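Local coordinates for protein N-acetylglucosamine-6-phosphate deacetylase (Mycobacterium smegmatis, PDB 6FV4) that probably removes the acetyl group from N-acetylglucosamine-6-phosphate as a metal-dependent hydrolase of the amidohydrolase superfamily, at residues Trp35-Gly47 / Ala363-Val375. The protein carries 1 engineered substitution. Sequence-based numbering, arbitrary orientation.
Sequences WLEIASDRVVAVG and AGLAAGARADLVV. With CD (cadmium ion), chain I.
Leu365 meets Leu36 at about a right angle, all four of its side-chain carbons gathering round the single methyl CD2, with Leu365 CD2 3.7 Å from Leu36 CD2. The carbonyl O of Leu365 lies against Val46 CG2, and that of Ala366 against CB and CG1 of Val43. Ala366 to Ala369 form a type II turn, whose third residue, Gly368, has a positive phi at which a CB would jam against the carbonyl O of Ala367. Gly368 N donates to Val43 O at 3.0 Å, while its own carbonyl O takes Arg42 NH2 at 2.7 Å, exactly in the guanidinium plane, and a weak second bond from NE. Bends at chi2 and chi3 (-53° and -63°) fold Arg42 back to this oxygen and lay one guanidinium face over Arg370 N. The turn thus docks on the hairpin 35-47, itself closed by a type II' turn and distorted by a classic beta bulge in which Val44 and Ala45 both face Glu37. This hairpin belongs to the small beta sheet beside the catalytic barrel of the amidohydrolase fold; the cadmium ion held by both carboxylate oxygens of Glu37 and a water is separate from the active-site metals. Ala369 O receives Val43 N almost head-on at 2.7 Å. Arg370 turns its guanidinium to Asp372, gripping the carboxylate side-on through NE and NH2. Ala371 N reaches Asp41 O from above the carbonyl plane, and Ala371 CB packs on Ile38 CD1 at 3.7 Å. Leu373 CD2 approaches Leu36 CD2 more loosely, at 4.1 Å.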
ATOM      1  N   TRP B  35      29.426  13.372  17.257  1.00 37.48           N
ATOM      2  CA  TRP B  35      29.681  14.551  18.059  1.00 31.21           C
ATOM      3  C   TRP B  35      29.068  15.750  17.364  1.00 35.85           C
ATOM      4  O   TRP B  35      28.932  15.771  16.137  1.00 34.60           O
ATOM      5  CB  TRP B  35      31.188  14.747  18.309  1.00 37.50           C
ATOM      6  CG  TRP B  35      32.015  15.000  17.084  1.00 39.37           C
ATOM      7  CD1 TRP B  35      32.756  14.086  16.394  1.00 41.10           C
ATOM      8  CD2 TRP B  35      32.198  16.254  16.415  1.00 40.15           C
ATOM      9  NE1 TRP B  35      33.385  14.691  15.338  1.00 38.65           N
ATOM     10  CE2 TRP B  35      33.064  16.023  15.328  1.00 40.39           C
ATOM     11  CE3 TRP B  35      31.716  17.554  16.633  1.00 35.81           C
ATOM     12  CZ2 TRP B  35      33.452  17.034  14.452  1.00 39.75           C
ATOM     13  CZ3 TRP B  35      32.101  18.558  15.765  1.00 41.13           C
ATOM     14  CH2 TRP B  35      32.965  18.294  14.685  1.00 43.03           C
ATOM     15  N   LEU B  36      28.684  16.742  18.174  1.00 34.07           N
ATOM     16  CA  LEU B  36      28.083  17.974  17.701  1.00 33.36           C
ATOM     17  C   LEU B  36      28.674  19.136  18.468  1.00 35.16           C
ATOM     18  O   LEU B  36      28.878  19.058  19.683  1.00 35.40           O
ATOM     19  CB  LEU B  36      26.563  18.024  17.907  1.00 36.66           C
ATOM     20  CG  LEU B  36      25.608  16.975  17.380  1.00 39.05           C
ATOM     21  CD1 LEU B  36      25.344  15.978  18.476  1.00 38.32           C
ATOM     22  CD2 LEU B  36      24.324  17.684  16.963  1.00 41.81           C
ATOM     23  N   GLU B  37      28.892  20.228  17.756  1.00 35.32           N
ATOM     24  CA  GLU B  37      29.339  21.474  18.350  1.00 35.75           C
ATOM     25  C   GLU B  37      28.225  22.491  18.267  1.00 33.45           C
ATOM     26  O   GLU B  37      27.700  22.746  17.181  1.00 34.28           O
ATOM     27  CB  GLU B  37      30.562  22.002  17.625  1.00 36.92           C
ATOM     28  CG  GLU B  37      31.484  22.786  18.457  1.00 44.51           C
ATOM     29  CD  GLU B  37      32.507  23.385  17.564  1.00 45.25           C
ATOM     30  OE1 GLU B  37      33.210  22.598  16.898  1.00 41.88           O
ATOM     31  OE2 GLU B  37      32.572  24.628  17.473  1.00 51.53           O
ATOM     32  N   ILE B  38      27.894  23.086  19.405  1.00 35.32           N
ATOM     33  CA  ILE B  38      26.777  24.006  19.537  1.00 36.06           C
ATOM     34  C   ILE B  38      27.345  25.367  19.902  1.00 38.18           C
ATOM     35  O   ILE B  38      28.207  25.466  20.782  1.00 41.00           O
ATOM     36  CB  ILE B  38      25.778  23.524  20.609  1.00 34.33           C
ATOM     37  CG1 ILE B  38      25.241  22.125  20.278  1.00 35.73           C
ATOM     38  CG2 ILE B  38      24.654  24.534  20.801  1.00 38.84           C
ATOM     39  CD1 ILE B  38      24.611  22.019  18.927  1.00 35.60           C
ATOM     40  N   ALA B  39      26.883  26.410  19.220  1.00 36.01           N
ATOM     41  CA  ALA B  39      27.203  27.784  19.600  1.00 37.53           C
ATOM     42  C   ALA B  39      25.900  28.550  19.674  1.00 35.42           C
ATOM     43  O   ALA B  39      25.143  28.578  18.697  1.00 36.07           O
ATOM     44  CB  ALA B  39      28.157  28.458  18.609  1.00 38.73           C
ATOM     45  N   SER B  40      25.637  29.161  20.828  1.00 38.72           N
ATOM     46  CA  SER B  40      24.420  29.940  21.047  1.00 39.80           C
ATOM     47  C   SER B  40      23.247  29.017  20.731  1.00 40.24           C
ATOM     48  O   SER B  40      23.122  27.966  21.386  1.00 43.70           O
ATOM     49  CB  SER B  40      24.550  31.231  20.224  1.00 42.07           C
ATOM     50  OG  SER B  40      23.353  31.958  20.150  1.00 42.24           O
ATOM     51  N   ASP B  41      22.418  29.306  19.733  1.00 37.69           N
ATOM     52  CA  ASP B  41      21.295  28.443  19.389  1.00 40.53           C
ATOM     53  C   ASP B  41      21.521  27.631  18.118  1.00 35.65           C
ATOM     54  O   ASP B  41      20.569  27.034  17.622  1.00 35.99           O
ATOM     55  CB  ASP B  41      20.012  29.274  19.255  1.00 38.75           C
ATOM     56  CG  ASP B  41      20.063  30.233  18.086  1.00 45.68           C
ATOM     57  OD1 ASP B  41      21.188  30.606  17.697  1.00 41.81           O
ATOM     58  OD2 ASP B  41      18.989  30.643  17.582  1.00 48.55           O
ATOM     59  N   ARG B  42      22.745  27.577  17.585  1.00 34.85           N
ATOM     60  CA  ARG B  42      22.996  26.949  16.295  1.00 34.30           C
ATOM     61  C   ARG B  42      23.941  25.755  16.424  1.00 32.90           C
ATOM     62  O   ARG B  42      24.841  25.733  17.269  1.00 35.32           O
ATOM     63  CB  ARG B  42      23.588  27.952  15.283  1.00 35.22           C
ATOM     64  CG  ARG B  42      22.902  29.316  15.220  1.00 40.58           C
ATOM     65  CD  ARG B  42      21.391  29.219  14.997  1.00 43.06           C
ATOM     66  NE  ARG B  42      21.015  28.610  13.723  1.00 46.49           N
ATOM     67  CZ  ARG B  42      19.796  28.697  13.191  1.00 44.71           C
ATOM     68  NH1 ARG B  42      18.836  29.374  13.817  1.00 42.83           N
ATOM     69  NH2 ARG B  42      19.537  28.110  12.027  1.00 44.63           N
ATOM     70  N   VAL B  43      23.725  24.753  15.574  1.00 29.88           N
ATOM     71  CA  VAL B  43      24.747  23.739  15.371  1.00 31.47           C
ATOM     72  C   VAL B  43      25.862  24.364  14.540  1.00 31.53           C
ATOM     73  O   VAL B  43      25.606  24.979  13.500  1.00 31.38           O
ATOM     74  CB  VAL B  43      24.163  22.491  14.687  1.00 31.22           C
ATOM     75  CG1 VAL B  43      25.269  21.460  14.374  1.00 30.67           C
ATOM     76  CG2 VAL B  43      23.062  21.838  15.548  1.00 29.39           C
ATOM     77  N   VAL B  44      27.093  24.252  15.025  1.00 34.99           N
ATOM     78  CA  VAL B  44      28.278  24.687  14.279  1.00 35.13           C
ATOM     79  C   VAL B  44      28.807  23.576  13.382  1.00 36.06           C
ATOM     80  O   VAL B  44      29.000  23.763  12.178  1.00 38.36           O
ATOM     81  CB  VAL B  44      29.365  25.161  15.265  1.00 34.65           C
ATOM     82  CG1 VAL B  44      30.652  25.534  14.513  1.00 39.07           C
ATOM     83  CG2 VAL B  44      28.860  26.312  16.053  1.00 37.83           C
ATOM     84  N   ALA B  45      29.057  22.403  13.954  1.00 36.69           N
ATOM     85  CA  ALA B  45      29.587  21.287  13.189  1.00 36.03           C
ATOM     86  C   ALA B  45      29.071  19.986  13.775  1.00 35.95           C
ATOM     87  O   ALA B  45      28.747  19.908  14.963  1.00 31.95           O
ATOM     88  CB  ALA B  45      31.121  21.285  13.178  1.00 40.27           C
ATOM     89  N   VAL B  46      28.985  18.972  12.914  1.00 36.48           N
ATOM     90  CA  VAL B  46      28.670  17.599  13.285  1.00 37.78           C
ATOM     91  C   VAL B  46      29.727  16.707  12.654  1.00 37.96           C
ATOM     92  O   VAL B  46      30.246  17.008  11.576  1.00 37.39           O
ATOM     93  CB  VAL B  46      27.249  17.194  12.820  1.00 37.66           C
ATOM     94  CG1 VAL B  46      26.939  15.776  13.187  1.00 39.39           C
ATOM     95  CG2 VAL B  46      26.214  18.116  13.430  1.00 38.09           C
ATOM     96  N   GLY B  47      30.049  15.600  13.323  1.00 38.97           N
ATOM     97  CA  GLY B  47      30.988  14.660  12.734  1.00 41.01           C
ATOM     98  C   GLY B  47      30.912  13.298  13.381  1.00 41.96           C
ATOM     99  O   GLY B  47      30.296  13.117  14.434  1.00 40.14           O
ATOM    100  N   ALA B 363      14.418  20.238   9.400  1.00 46.43           N
ATOM    101  CA  ALA B 363      14.985  19.566  10.552  1.00 44.29           C
ATOM    102  C   ALA B 363      16.341  18.956  10.189  1.00 42.85           C
ATOM    103  O   ALA B 363      16.749  18.899   9.025  1.00 45.96           O
ATOM    104  CB  ALA B 363      14.027  18.494  11.075  1.00 36.80           C
ATOM    105  N   GLY B 364      17.049  18.514  11.212  1.00 42.65           N
ATOM    106  CA  GLY B 364      18.327  17.894  10.975  1.00 40.82           C
ATOM    107  C   GLY B 364      19.409  18.558  11.780  1.00 37.58           C
ATOM    108  O   GLY B 364      19.383  19.773  12.022  1.00 37.21           O
ATOM    109  N   LEU B 365      20.348  17.749  12.234  1.00 32.61           N
ATOM    110  CA  LEU B 365      21.509  18.243  12.954  1.00 33.03           C
ATOM    111  C   LEU B 365      22.593  18.419  11.899  1.00 34.24           C
ATOM    112  O   LEU B 365      23.255  17.464  11.499  1.00 35.75           O
ATOM    113  CB  LEU B 365      21.894  17.285  14.074  1.00 34.32           C
ATOM    114  CG  LEU B 365      20.822  17.213  15.169  1.00 35.90           C
ATOM    115  CD1 LEU B 365      21.025  15.984  16.039  1.00 33.86           C
ATOM    116  CD2 LEU B 365      20.841  18.489  16.005  1.00 27.85           C
ATOM    117  N   ALA B 366      22.719  19.639  11.398  1.00 37.76           N
ATOM    118  CA  ALA B 366      23.685  19.961  10.364  1.00 36.69           C
ATOM    119  C   ALA B 366      24.237  21.344  10.653  1.00 39.71           C
ATOM    120  O   ALA B 366      23.621  22.140  11.367  1.00 32.43           O
ATOM    121  CB  ALA B 366      23.058  19.925   8.965  1.00 33.78           C
ATOM    122  N   ALA B 367      25.413  21.622  10.096  1.00 36.61           N
ATOM    123  CA  ALA B 367      25.982  22.953  10.220  1.00 36.38           C
ATOM    124  C   ALA B 367      24.954  23.990   9.791  1.00 35.47           C
ATOM    125  O   ALA B 367      24.298  23.837   8.760  1.00 37.92           O
ATOM    126  CB  ALA B 367      27.253  23.061   9.369  1.00 36.30           C
ATOM    127  N   GLY B 368      24.786  25.026  10.615  1.00 33.21           N
ATOM    128  CA  GLY B 368      23.843  26.084  10.351  1.00 36.69           C
ATOM    129  C   GLY B 368      22.463  25.887  10.957  1.00 39.41           C
ATOM    130  O   GLY B 368      21.744  26.873  11.161  1.00 37.02           O
ATOM    131  N   ALA B 369      22.073  24.648  11.249  1.00 34.83           N
ATOM    132  CA  ALA B 369      20.731  24.379  11.747  1.00 35.93           C
ATOM    133  C   ALA B 369      20.589  24.805  13.206  1.00 35.19           C
ATOM    134  O   ALA B 369      21.565  24.869  13.961  1.00 31.33           O
ATOM    135  CB  ALA B 369      20.406  22.892  11.610  1.00 31.76           C
ATOM    136  N   ARG B 370      19.348  25.096  13.605  1.00 37.59           N
ATOM    137  CA  ARG B 370      19.091  25.396  15.008  1.00 34.88           C
ATOM    138  C   ARG B 370      19.309  24.146  15.848  1.00 33.11           C
ATOM    139  O   ARG B 370      19.074  23.021  15.400  1.00 32.94           O
ATOM    140  CB  ARG B 370      17.674  25.942  15.218  1.00 37.53           C
ATOM    141  CG  ARG B 370      17.577  26.817  16.470  1.00 36.22           C
ATOM    142  CD  ARG B 370      16.211  27.438  16.671  1.00 38.64           C
ATOM    143  NE  ARG B 370      15.206  26.428  16.990  1.00 35.88           N
ATOM    144  CZ  ARG B 370      13.918  26.693  17.180  1.00 39.94           C
ATOM    145  NH1 ARG B 370      13.469  27.954  17.098  1.00 35.05           N
ATOM    146  NH2 ARG B 370      13.083  25.694  17.456  1.00 38.13           N
ATOM    147  N   ALA B 371      19.802  24.350  17.070  1.00 31.20           N
ATOM    148  CA  ALA B 371      20.240  23.247  17.918  1.00 30.97           C
ATOM    149  C   ALA B 371      19.042  22.703  18.701  1.00 31.38           C
ATOM    150  O   ALA B 371      18.852  22.967  19.891  1.00 28.27           O
ATOM    151  CB  ALA B 371      21.365  23.696  18.840  1.00 31.06           C
ATOM    152  N   ASP B 372      18.227  21.915  18.002  1.00 30.13           N
ATOM    153  CA  ASP B 372      17.082  21.226  18.582  1.00 27.88           C
ATOM    154  C   ASP B 372      17.369  19.737  18.477  1.00 25.19           C
ATOM    155  O   ASP B 372      17.512  19.216  17.367  1.00 25.16           O
ATOM    156  CB  ASP B 372      15.787  21.553  17.841  1.00 26.20           C
ATOM    157  CG  ASP B 372      15.502  23.035  17.760  1.00 30.48           C
ATOM    158  OD1 ASP B 372      16.132  23.831  18.488  1.00 32.88           O
ATOM    159  OD2 ASP B 372      14.629  23.406  16.954  1.00 36.84           O
ATOM    160  N   LEU B 373      17.485  19.061  19.617  1.00 26.40           N
ATOM    161  CA  LEU B 373      17.818  17.644  19.586  1.00 28.73           C
ATOM    162  C   LEU B 373      17.212  16.959  20.800  1.00 27.95           C
ATOM    163  O   LEU B 373      16.793  17.609  21.764  1.00 30.08           O
ATOM    164  CB  LEU B 373      19.336  17.418  19.524  1.00 27.54           C
ATOM    165  CG  LEU B 373      20.261  18.035  20.581  1.00 26.30           C
ATOM    166  CD1 LEU B 373      20.238  17.275  21.911  1.00 27.26           C
ATOM    167  CD2 LEU B 373      21.695  18.087  20.031  1.00 30.30           C
ATOM    168  N   VAL B 374      17.193  15.625  20.745  1.00 27.49           N
ATOM    169  CA  VAL B 374      16.582  14.786  21.771  1.00 28.77           C
ATOM    170  C   VAL B 374      17.539  13.645  22.085  1.00 26.95           C
ATOM    171  O   VAL B 374      18.130  13.053  21.179  1.00 29.48           O
ATOM    172  CB  VAL B 374      15.207  14.235  21.323  1.00 28.05           C
ATOM    173  CG1 VAL B 374      14.640  13.271  22.368  1.00 33.02           C
ATOM    174  CG2 VAL B 374      14.229  15.364  21.079  1.00 31.55           C
ATOM    175  N   VAL B 375      17.727  13.368  23.366  1.00 28.91           N
ATOM    176  CA  VAL B 375      18.617  12.312  23.813  1.00 31.49           C
ATOM    177  C   VAL B 375      17.750  11.163  24.289  1.00 33.44           C
ATOM    178  O   VAL B 375      16.816  11.368  25.072  1.00 29.09           O
ATOM    179  CB  VAL B 375      19.567  12.797  24.916  1.00 30.36           C
ATOM    180  CG1 VAL B 375      20.616  11.739  25.183  1.00 33.77           C
ATOM    181  CG2 VAL B 375      20.236  14.111  24.495  1.00 28.02           C
TER
HETATM  182 CD    CD I 402      35.088  24.553  17.575  0.50 74.94          CD
HETATM  183  O   HOH W   1      35.525  26.867  18.751  1.00 53.80           O